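Local atomic coordinates of small COPII coat GTPase SAR1 (Encephalitozoon cuniculi, PDB entry 6VS4), a protein that is a small P-loop GTPase of the ADP-ribosylation factor family, associated with the COPII vesicle coat. Residues 42-47 with 109-114; 140-145 with 187-192. One frame throughout, in Å; residues are numbered along the deposited sequence.

Contact 1: 42-47 with 109-114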
ATOM      1  N   ILE A  42      25.505   8.259  23.013  1.00 59.56           N
ATOM      2  CA  ILE A  42      24.257   8.581  23.690  1.00 57.45           C
ATOM      3  C   ILE A  42      23.999   7.523  24.756  1.00 61.69           C
ATOM      4  O   ILE A  42      24.005   6.320  24.465  1.00 62.93           O
ATOM      5  CB  ILE A  42      23.090   8.665  22.694  1.00 55.44           C
ATOM      6  CG1 ILE A  42      23.434   9.613  21.542  1.00 61.82           C
ATOM      7  CG2 ILE A  42      21.828   9.113  23.404  1.00 53.30           C
ATOM      8  CD1 ILE A  42      23.704  11.039  21.961  1.00 61.37           C
ATOM      9  N   LEU A  43      23.763   7.966  25.987  1.00 59.94           N
ATOM     10  CA  LEU A  43      23.481   7.072  27.103  1.00 54.47           C
ATOM     11  C   LEU A  43      21.974   7.000  27.322  1.00 52.62           C
ATOM     12  O   LEU A  43      21.319   8.029  27.516  1.00 55.06           O
ATOM     13  CB  LEU A  43      24.180   7.553  28.374  1.00 61.38           C
ATOM     14  CG  LEU A  43      25.550   6.955  28.702  1.00 68.95           C
ATOM     15  CD1 LEU A  43      26.547   7.216  27.588  1.00 67.46           C
ATOM     16  CD2 LEU A  43      26.064   7.516  30.023  1.00 76.31           C
ATOM     17  N   PHE A  44      21.427   5.787  27.289  1.00 50.31           N
ATOM     18  CA  PHE A  44      20.013   5.554  27.561  1.00 44.86           C
ATOM     19  C   PHE A  44      19.909   5.017  28.985  1.00 56.31           C
ATOM     20  O   PHE A  44      20.378   3.911  29.276  1.00 53.66           O
ATOM     21  CB  PHE A  44      19.415   4.582  26.545  1.00 46.59           C
ATOM     22  CG  PHE A  44      19.377   5.120  25.145  1.00 50.29           C
ATOM     23  CD1 PHE A  44      20.529   5.160  24.371  1.00 49.55           C
ATOM     24  CD2 PHE A  44      18.195   5.583  24.601  1.00 48.77           C
ATOM     25  CE1 PHE A  44      20.499   5.659  23.081  1.00 48.89           C
ATOM     26  CE2 PHE A  44      18.159   6.079  23.313  1.00 50.72           C
ATOM     27  CZ  PHE A  44      19.314   6.115  22.549  1.00 46.35           C
ATOM     28  N   LEU A  45      19.296   5.800  29.871  1.00 56.15           N
ATOM     29  CA  LEU A  45      19.398   5.570  31.301  1.00 56.73           C
ATOM     30  C   LEU A  45      18.011   5.558  31.932  1.00 59.49           C
ATOM     31  O   LEU A  45      17.043   6.081  31.376  1.00 64.33           O
ATOM     32  CB  LEU A  45      20.281   6.648  31.950  1.00 58.82           C
ATOM     33  CG  LEU A  45      21.698   6.815  31.370  1.00 63.14           C
ATOM     34  CD1 LEU A  45      22.382   8.060  31.927  1.00 64.88           C
ATOM     35  CD2 LEU A  45      22.565   5.593  31.608  1.00 55.34           C
ATOM     36  N   GLY A  46      17.937   4.971  33.121  1.00 58.10           N
ATOM     37  CA  GLY A  46      16.675   4.785  33.811  1.00 51.14           C
ATOM     38  C   GLY A  46      16.677   3.495  34.601  1.00 64.96           C
ATOM     39  O   GLY A  46      17.547   2.649  34.390  1.00 68.60           O
ATOM     40  N   ILE A  47      15.722   3.318  35.515  1.00 62.45           N
ATOM     41  CA  ILE A  47      15.648   2.054  36.236  1.00 63.17           C
ATOM     42  C   ILE A  47      15.068   1.010  35.290  1.00 63.00           C
ATOM     43  O   ILE A  47      14.544   1.352  34.223  1.00 59.66           O
ATOM     44  CB  ILE A  47      14.831   2.180  37.542  1.00 66.44           C
ATOM     45  CG1 ILE A  47      13.345   2.356  37.238  1.00 71.88           C
ATOM     46  CG2 ILE A  47      15.369   3.314  38.418  1.00 66.32           C
ATOM     47  CD1 ILE A  47      12.492   2.563  38.452  1.00 67.70           C
ATOM     48  N   GLY A 109      25.351  12.870  25.033  1.00 59.18           N
ATOM     49  CA  GLY A 109      23.976  13.164  25.382  1.00 56.69           C
ATOM     50  C   GLY A 109      23.370  12.013  26.146  1.00 58.23           C
ATOM     51  O   GLY A 109      23.859  10.881  26.098  1.00 62.94           O
ATOM     52  N   ILE A 110      22.289  12.315  26.851  1.00 54.41           N
ATOM     53  CA  ILE A 110      21.616  11.342  27.696  1.00 54.08           C
ATOM     54  C   ILE A 110      20.138  11.305  27.342  1.00 55.31           C
ATOM     55  O   ILE A 110      19.504  12.349  27.154  1.00 55.36           O
ATOM     56  CB  ILE A 110      21.826  11.662  29.193  1.00 59.95           C
ATOM     57  CG1 ILE A 110      23.287  11.405  29.567  1.00 54.19           C
ATOM     58  CG2 ILE A 110      20.869  10.850  30.056  1.00 50.28           C
ATOM     59  CD1 ILE A 110      23.730  12.074  30.829  1.00 56.91           C
ATOM     60  N   VAL A 111      19.602  10.095  27.230  1.00 51.91           N
ATOM     61  CA  VAL A 111      18.169   9.856  27.160  1.00 45.63           C
ATOM     62  C   VAL A 111      17.774   9.153  28.453  1.00 47.59           C
ATOM     63  O   VAL A 111      18.146   7.996  28.685  1.00 50.11           O
ATOM     64  CB  VAL A 111      17.796   9.035  25.919  1.00 44.79           C
ATOM     65  CG1 VAL A 111      16.304   8.776  25.860  1.00 38.68           C
ATOM     66  CG2 VAL A 111      18.253   9.765  24.683  1.00 43.43           C
ATOM     67  N   PHE A 112      17.039   9.855  29.307  1.00 46.54           N
ATOM     68  CA  PHE A 112      16.592   9.326  30.586  1.00 46.30           C
ATOM     69  C   PHE A 112      15.107   8.998  30.486  1.00 53.23           C
ATOM     70  O   PHE A 112      14.299   9.874  30.154  1.00 50.89           O
ATOM     71  CB  PHE A 112      16.852  10.325  31.714  1.00 52.19           C
ATOM     72  CG  PHE A 112      16.663   9.746  33.085  1.00 49.02           C
ATOM     73  CD1 PHE A 112      15.412   9.728  33.681  1.00 56.99           C
ATOM     74  CD2 PHE A 112      17.734   9.214  33.783  1.00 54.46           C
ATOM     75  CE1 PHE A 112      15.237   9.190  34.954  1.00 60.55           C
ATOM     76  CE2 PHE A 112      17.564   8.673  35.054  1.00 54.47           C
ATOM     77  CZ  PHE A 112      16.316   8.663  35.639  1.00 54.48           C
ATOM     78  N   ILE A 113      14.753   7.743  30.763  1.00 50.43           N
ATOM     79  CA  ILE A 113      13.404   7.229  30.549  1.00 48.55           C
ATOM     80  C   ILE A 113      12.765   6.886  31.888  1.00 51.70           C
ATOM     81  O   ILE A 113      13.383   6.215  32.726  1.00 56.09           O
ATOM     82  CB  ILE A 113      13.425   6.004  29.623  1.00 46.69           C
ATOM     83  CG1 ILE A 113      14.129   6.364  28.310  1.00 48.97           C
ATOM     84  CG2 ILE A 113      12.017   5.533  29.354  1.00 37.70           C
ATOM     85  CD1 ILE A 113      14.095   5.263  27.259  1.00 40.42           C
ATOM     86  N   VAL A 114      11.514   7.317  32.076  1.00 46.66           N
ATOM     87  CA  VAL A 114      10.755   7.073  33.298  1.00 44.92           C
ATOM     88  C   VAL A 114       9.441   6.385  32.945  1.00 55.09           C
ATOM     89  O   VAL A 114       8.746   6.797  32.010  1.00 50.67           O
ATOM     90  CB  VAL A 114      10.481   8.386  34.064  1.00 56.94           C
ATOM     91  CG1 VAL A 114       9.604   8.129  35.303  1.00 56.99           C
ATOM     92  CG2 VAL A 114      11.775   9.068  34.446  1.00 59.87           C
TER
HETATM   93  O   HOH W   1      13.454   5.270  35.350  1.00 54.36           O
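Val111 O takes the backbone N-H of Leu45 at 2.7 Å from N to O, and the CA-H of Phe44 leans on the same oxygen, with CA 3.3 Å away. Val111 N in turn donates to Leu43 O, also at 2.7 Å. With Leu43 N on Gly109 O and Ile113 N on Leu45 O, four N-H...O bonds run in alternation along two parallel strands, Leu43 and Leu45 each giving and accepting. Just past them the strands are spanned by a water, which accepts from Ile47 N and donates to Ile113 O.

On the face carrying Ile42, Phe44 and Val111, the valine is the centrepiece. Its CB sits 3.7 Å from Phe44 CD2, valine and phenylalanine lying side by side and pointing the same way. With CG1 anti to the backbone N (chi1 179°), Val111 CG2 lies beside that N and also reaches Ile42 CG2. Phe44 also packs on Leu55 and Val56 of helix 52-59. On the other face Leu45 CD1 reaches back to Ile110 CG2, 3.7 Å apart, and both residues touch Val132 of helix 122-135. Phe112 turns one ring face to the neighbouring strand: Gly46 CA stands 4.1 Å above the ring plane, toward the rim. Tyr129 meets this phenylalanine ring edge-to-face.

Gly46 has phi 146° and psi 166°, where a CB would collide with the carbonyl oxygen of the preceding residue and also with Ile113 O. It fits the first glycine of a P-loop (Walker A) motif, and Ile47 beyond it touches GDP. Backbone bonds therefore set the register and apolar side chains line both faces, so the strand delivers the start of the probable phosphate loop from a buried, apolar setting, with one water bridging the strands at its end.

Contact 2: 140-145 with 187-192. With GDP (guanosine-5'-diphosphate), chain D.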
ATOM      1  N   PRO A 140      23.631  17.489  27.430  1.00 65.60           N
ATOM      2  CA  PRO A 140      22.175  17.666  27.464  1.00 56.08           C
ATOM      3  C   PRO A 140      21.460  16.387  27.885  1.00 57.77           C
ATOM      4  O   PRO A 140      21.885  15.271  27.580  1.00 57.60           O
ATOM      5  CB  PRO A 140      21.832  18.044  26.020  1.00 51.96           C
ATOM      6  CG  PRO A 140      22.975  17.502  25.201  1.00 51.35           C
ATOM      7  CD  PRO A 140      24.183  17.643  26.073  1.00 51.77           C
ATOM      8  N   VAL A 141      20.359  16.561  28.605  1.00 52.20           N
ATOM      9  CA  VAL A 141      19.555  15.451  29.100  1.00 52.26           C
ATOM     10  C   VAL A 141      18.144  15.622  28.561  1.00 51.77           C
ATOM     11  O   VAL A 141      17.479  16.623  28.853  1.00 61.21           O
ATOM     12  CB  VAL A 141      19.536  15.384  30.639  1.00 60.98           C
ATOM     13  CG1 VAL A 141      18.639  14.243  31.105  1.00 56.44           C
ATOM     14  CG2 VAL A 141      20.943  15.228  31.202  1.00 49.71           C
ATOM     15  N   VAL A 142      17.687  14.655  27.781  1.00 44.92           N
ATOM     16  CA  VAL A 142      16.294  14.596  27.366  1.00 43.44           C
ATOM     17  C   VAL A 142      15.601  13.529  28.202  1.00 48.63           C
ATOM     18  O   VAL A 142      16.134  12.427  28.390  1.00 51.04           O
ATOM     19  CB  VAL A 142      16.159  14.341  25.849  1.00 47.45           C
ATOM     20  CG1 VAL A 142      16.653  12.965  25.453  1.00 46.07           C
ATOM     21  CG2 VAL A 142      14.726  14.527  25.424  1.00 56.71           C
ATOM     22  N   VAL A 143      14.451  13.880  28.768  1.00 43.61           N
ATOM     23  CA  VAL A 143      13.696  12.993  29.643  1.00 43.94           C
ATOM     24  C   VAL A 143      12.442  12.531  28.912  1.00 44.28           C
ATOM     25  O   VAL A 143      11.645  13.352  28.439  1.00 44.80           O
ATOM     26  CB  VAL A 143      13.340  13.675  30.971  1.00 48.32           C
ATOM     27  CG1 VAL A 143      12.466  12.759  31.802  1.00 46.22           C
ATOM     28  CG2 VAL A 143      14.601  14.012  31.720  1.00 45.83           C
ATOM     29  N   LEU A 144      12.273  11.218  28.817  1.00 37.95           N
ATOM     30  CA  LEU A 144      11.081  10.619  28.238  1.00 38.15           C
ATOM     31  C   LEU A 144      10.204  10.107  29.370  1.00 41.33           C
ATOM     32  O   LEU A 144      10.548   9.131  30.039  1.00 52.07           O
ATOM     33  CB  LEU A 144      11.449   9.498  27.268  1.00 41.00           C
ATOM     34  CG  LEU A 144      12.360   9.907  26.094  1.00 45.32           C
ATOM     35  CD1 LEU A 144      12.627   8.740  25.141  1.00 33.47           C
ATOM     36  CD2 LEU A 144      11.766  11.079  25.361  1.00 33.37           C
ATOM     37  N   MET A 145       9.095  10.789  29.615  1.00 46.01           N
ATOM     38  CA  MET A 145       8.060  10.241  30.486  1.00 45.99           C
ATOM     39  C   MET A 145       7.280   9.237  29.643  1.00 44.63           C
ATOM     40  O   MET A 145       6.490   9.613  28.774  1.00 45.69           O
ATOM     41  CB  MET A 145       7.176  11.350  31.048  1.00 46.22           C
ATOM     42  CG  MET A 145       7.914  12.343  31.948  1.00 54.19           C
ATOM     43  SD  MET A 145       8.335  11.694  33.582  1.00 60.35           S
ATOM     44  CE  MET A 145       9.126  13.110  34.338  1.00 61.55           C
ATOM     45  N   LYS A 187      15.091  18.670  29.095  1.00 47.41           N
ATOM     46  CA  LYS A 187      13.759  18.861  28.534  1.00 45.91           C
ATOM     47  C   LYS A 187      12.959  17.569  28.626  1.00 47.38           C
ATOM     48  O   LYS A 187      13.450  16.498  28.257  1.00 47.93           O
ATOM     49  CB  LYS A 187      13.815  19.346  27.080  1.00 55.28           C
ATOM     50  CG  LYS A 187      12.463  19.860  26.597  1.00 57.62           C
ATOM     51  CD  LYS A 187      12.543  20.614  25.288  1.00 67.11           C
ATOM     52  CE  LYS A 187      11.147  21.034  24.842  1.00 74.73           C
ATOM     53  NZ  LYS A 187      11.180  22.053  23.758  1.00 83.68           N
ATOM     54  N   ILE A 188      11.713  17.689  29.083  1.00 48.14           N
ATOM     55  CA  ILE A 188      10.845  16.549  29.364  1.00 43.90           C
ATOM     56  C   ILE A 188       9.884  16.347  28.202  1.00 45.16           C
ATOM     57  O   ILE A 188       9.251  17.300  27.731  1.00 49.51           O
ATOM     58  CB  ILE A 188      10.079  16.760  30.682  1.00 51.04           C
ATOM     59  CG1 ILE A 188      11.057  16.919  31.845  1.00 55.07           C
ATOM     60  CG2 ILE A 188       9.136  15.603  30.965  1.00 44.65           C
ATOM     61  CD1 ILE A 188      10.386  17.392  33.124  1.00 55.43           C
ATOM     62  N   PHE A 189       9.765  15.107  27.742  1.00 41.23           N
ATOM     63  CA  PHE A 189       8.805  14.753  26.707  1.00 42.27           C
ATOM     64  C   PHE A 189       7.915  13.621  27.204  1.00 40.71           C
ATOM     65  O   PHE A 189       8.349  12.769  27.984  1.00 50.45           O
ATOM     66  CB  PHE A 189       9.506  14.336  25.405  1.00 45.85           C
ATOM     67  CG  PHE A 189      10.253  15.454  24.719  1.00 47.24           C
ATOM     68  CD1 PHE A 189      11.504  15.848  25.165  1.00 42.45           C
ATOM     69  CD2 PHE A 189       9.708  16.094  23.610  1.00 46.62           C
ATOM     70  CE1 PHE A 189      12.193  16.866  24.530  1.00 47.98           C
ATOM     71  CE2 PHE A 189      10.390  17.118  22.970  1.00 43.61           C
ATOM     72  CZ  PHE A 189      11.637  17.501  23.428  1.00 48.54           C
ATOM     73  N   TYR A 190       6.667  13.624  26.749  1.00 43.77           N
ATOM     74  CA  TYR A 190       5.665  12.646  27.161  1.00 44.32           C
ATOM     75  C   TYR A 190       5.330  11.766  25.964  1.00 44.03           C
ATOM     76  O   TYR A 190       4.873  12.266  24.929  1.00 47.55           O
ATOM     77  CB  TYR A 190       4.423  13.341  27.725  1.00 42.21           C
ATOM     78  CG  TYR A 190       4.780  14.296  28.839  1.00 50.00           C
ATOM     79  CD1 TYR A 190       4.773  13.879  30.162  1.00 47.86           C
ATOM     80  CD2 TYR A 190       5.170  15.600  28.564  1.00 51.30           C
ATOM     81  CE1 TYR A 190       5.123  14.738  31.185  1.00 50.17           C
ATOM     82  CE2 TYR A 190       5.526  16.459  29.567  1.00 53.50           C
ATOM     83  CZ  TYR A 190       5.499  16.028  30.882  1.00 57.16           C
ATOM     84  OH  TYR A 190       5.851  16.894  31.887  1.00 61.32           O
ATOM     85  N   VAL A 191       5.595  10.465  26.095  1.00 42.94           N
ATOM     86  CA  VAL A 191       5.574   9.544  24.967  1.00 43.43           C
ATOM     87  C   VAL A 191       4.972   8.209  25.392  1.00 49.41           C
ATOM     88  O   VAL A 191       4.883   7.883  26.578  1.00 54.68           O
ATOM     89  CB  VAL A 191       6.994   9.316  24.392  1.00 47.55           C
ATOM     90  CG1 VAL A 191       7.588  10.613  23.844  1.00 46.27           C
ATOM     91  CG2 VAL A 191       7.904   8.727  25.454  1.00 34.19           C
ATOM     92  N   THR A 192       4.552   7.439  24.390  1.00 48.92           N
ATOM     93  CA  THR A 192       4.275   6.005  24.508  1.00 52.00           C
ATOM     94  C   THR A 192       5.171   5.343  23.469  1.00 55.35           C
ATOM     95  O   THR A 192       4.877   5.377  22.270  1.00 53.29           O
ATOM     96  CB  THR A 192       2.808   5.647  24.272  1.00 49.32           C
ATOM     97  OG1 THR A 192       2.006   6.120  25.357  1.00 65.40           O
ATOM     98  CG2 THR A 192       2.644   4.141  24.168  1.00 49.87           C
TER
HETATM   99  PB  GDP D 302      14.185  -1.845  30.237  1.00 59.19           P
HETATM  100  O1B GDP D 302      14.436  -2.623  31.542  1.00 64.44           O
HETATM  101  O2B GDP D 302      15.136  -2.237  29.145  1.00 66.03           O
HETATM  102  O3B GDP D 302      14.190  -0.351  30.566  1.00 48.78           O
HETATM  103  O3A GDP D 302      12.693  -2.157  29.789  1.00 41.84           O
HETATM  104  PA  GDP D 302      12.038  -2.749  28.470  1.00 57.44           P
HETATM  105  O1A GDP D 302      12.341  -4.239  28.458  1.00 63.76           O
HETATM  106  O2A GDP D 302      12.444  -1.986  27.273  1.00 65.19           O
HETATM  107  O5' GDP D 302      10.467  -2.618  28.721  1.00 65.96           O
HETATM  108  C5' GDP D 302       9.753  -3.316  29.762  1.00 66.58           C
HETATM  109  C4' GDP D 302       8.318  -3.509  29.340  1.00 58.76           C
HETATM  110  O4' GDP D 302       7.681  -2.219  29.190  1.00 54.37           O
HETATM  111  C3' GDP D 302       8.114  -4.259  28.018  1.00 62.61           C
HETATM  112  O3' GDP D 302       7.135  -5.284  28.143  1.00 66.79           O
HETATM  113  C2' GDP D 302       7.659  -3.159  27.053  1.00 59.69           C
HETATM  114  O2' GDP D 302       6.779  -3.675  26.064  1.00 63.00           O
HETATM  115  C1' GDP D 302       6.909  -2.236  28.007  1.00 58.11           C
HETATM  116  N9  GDP D 302       6.760  -0.855  27.524  1.00 60.87           N
HETATM  117  C8  GDP D 302       7.735  -0.011  27.056  1.00 57.81           C
HETATM  118  N7  GDP D 302       7.269   1.159  26.685  1.00 51.54           N
HETATM  119  C5  GDP D 302       5.905   1.076  26.916  1.00 61.03           C
HETATM  120  C6  GDP D 302       4.842   2.012  26.674  1.00 58.41           C
HETATM  121  O6  GDP D 302       4.941   3.157  26.241  1.00 54.84           O
HETATM  122  N1  GDP D 302       3.608   1.500  27.019  1.00 57.91           N
HETATM  123  C2  GDP D 302       3.393   0.260  27.558  1.00 59.26           C
HETATM  124  N2  GDP D 302       2.130  -0.064  27.844  1.00 55.86           N
HETATM  125  N3  GDP D 302       4.366  -0.615  27.796  1.00 63.31           N
HETATM  126  C4  GDP D 302       5.581  -0.155  27.442  1.00 64.07           C
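The last two parallel strands of the P-loop GTPase sheet meet here, strand 186-190 forming one margin of the sheet within this chain and running on toward the GDP pocket. Five backbone bonds join them, from Lys187 N on Val141 O to Val191 N on Met145 O. The bond from Val143 N to Lys187 O, 2.8 Å, is practically straight at 179°.

Met145 is the residue most covered by the facing segment. Its CB lies 3.6 Å from Tyr190 CD1, the two side chains side by side and pointing the same way, while CG comes equally close to Ile188 CG2. A bend at chi2 (-74°) turns SD off the line of the chain. On the opposite face Val142 CG2, anti to the backbone N, meets Phe189 CD1 at 3.5 Å, valine and phenylalanine crossing at about a right angle; Val143 O lies at the edge of that ring, near its plane. Leu144 continues this face, its CD2 against Phe189 CB and its CB against Val191 CG2.

Past the strand, Thr192 brings its CG2 methyl within 3.2 Å of O6 of GDP, while its OG1 bonds to Asp149, which also binds GDP. Helix 204-223 covers the Val142 and Phe189 face through Ala208, helix 162-172 packs on Met145, Ile188 and Tyr190, and strand 109-115 flanks 141-146 on its other side.

Contacts 1 and 2 are both buried and belong to one sheet, joined where strands 109-115 and 141-146 run as neighbours: Phe112 N and O probably bond to Val142 O and Leu144 N, and the two methyls of Val111 pack on Val142 and Leu144. Contact 1 is central, with further strands on both sides, and has four ladder bonds plus a water bridge at its glycine end. Contact 2, at one margin of the sheet, has five, sets a methionine against Tyr190 and Ile188, and lets partly exposed Lys187 lead away. Their ends serve different parts of GDP: 42-47 leads into the probable phosphate loop, whereas 187-192 brings Thr192 to O6 of the guanine.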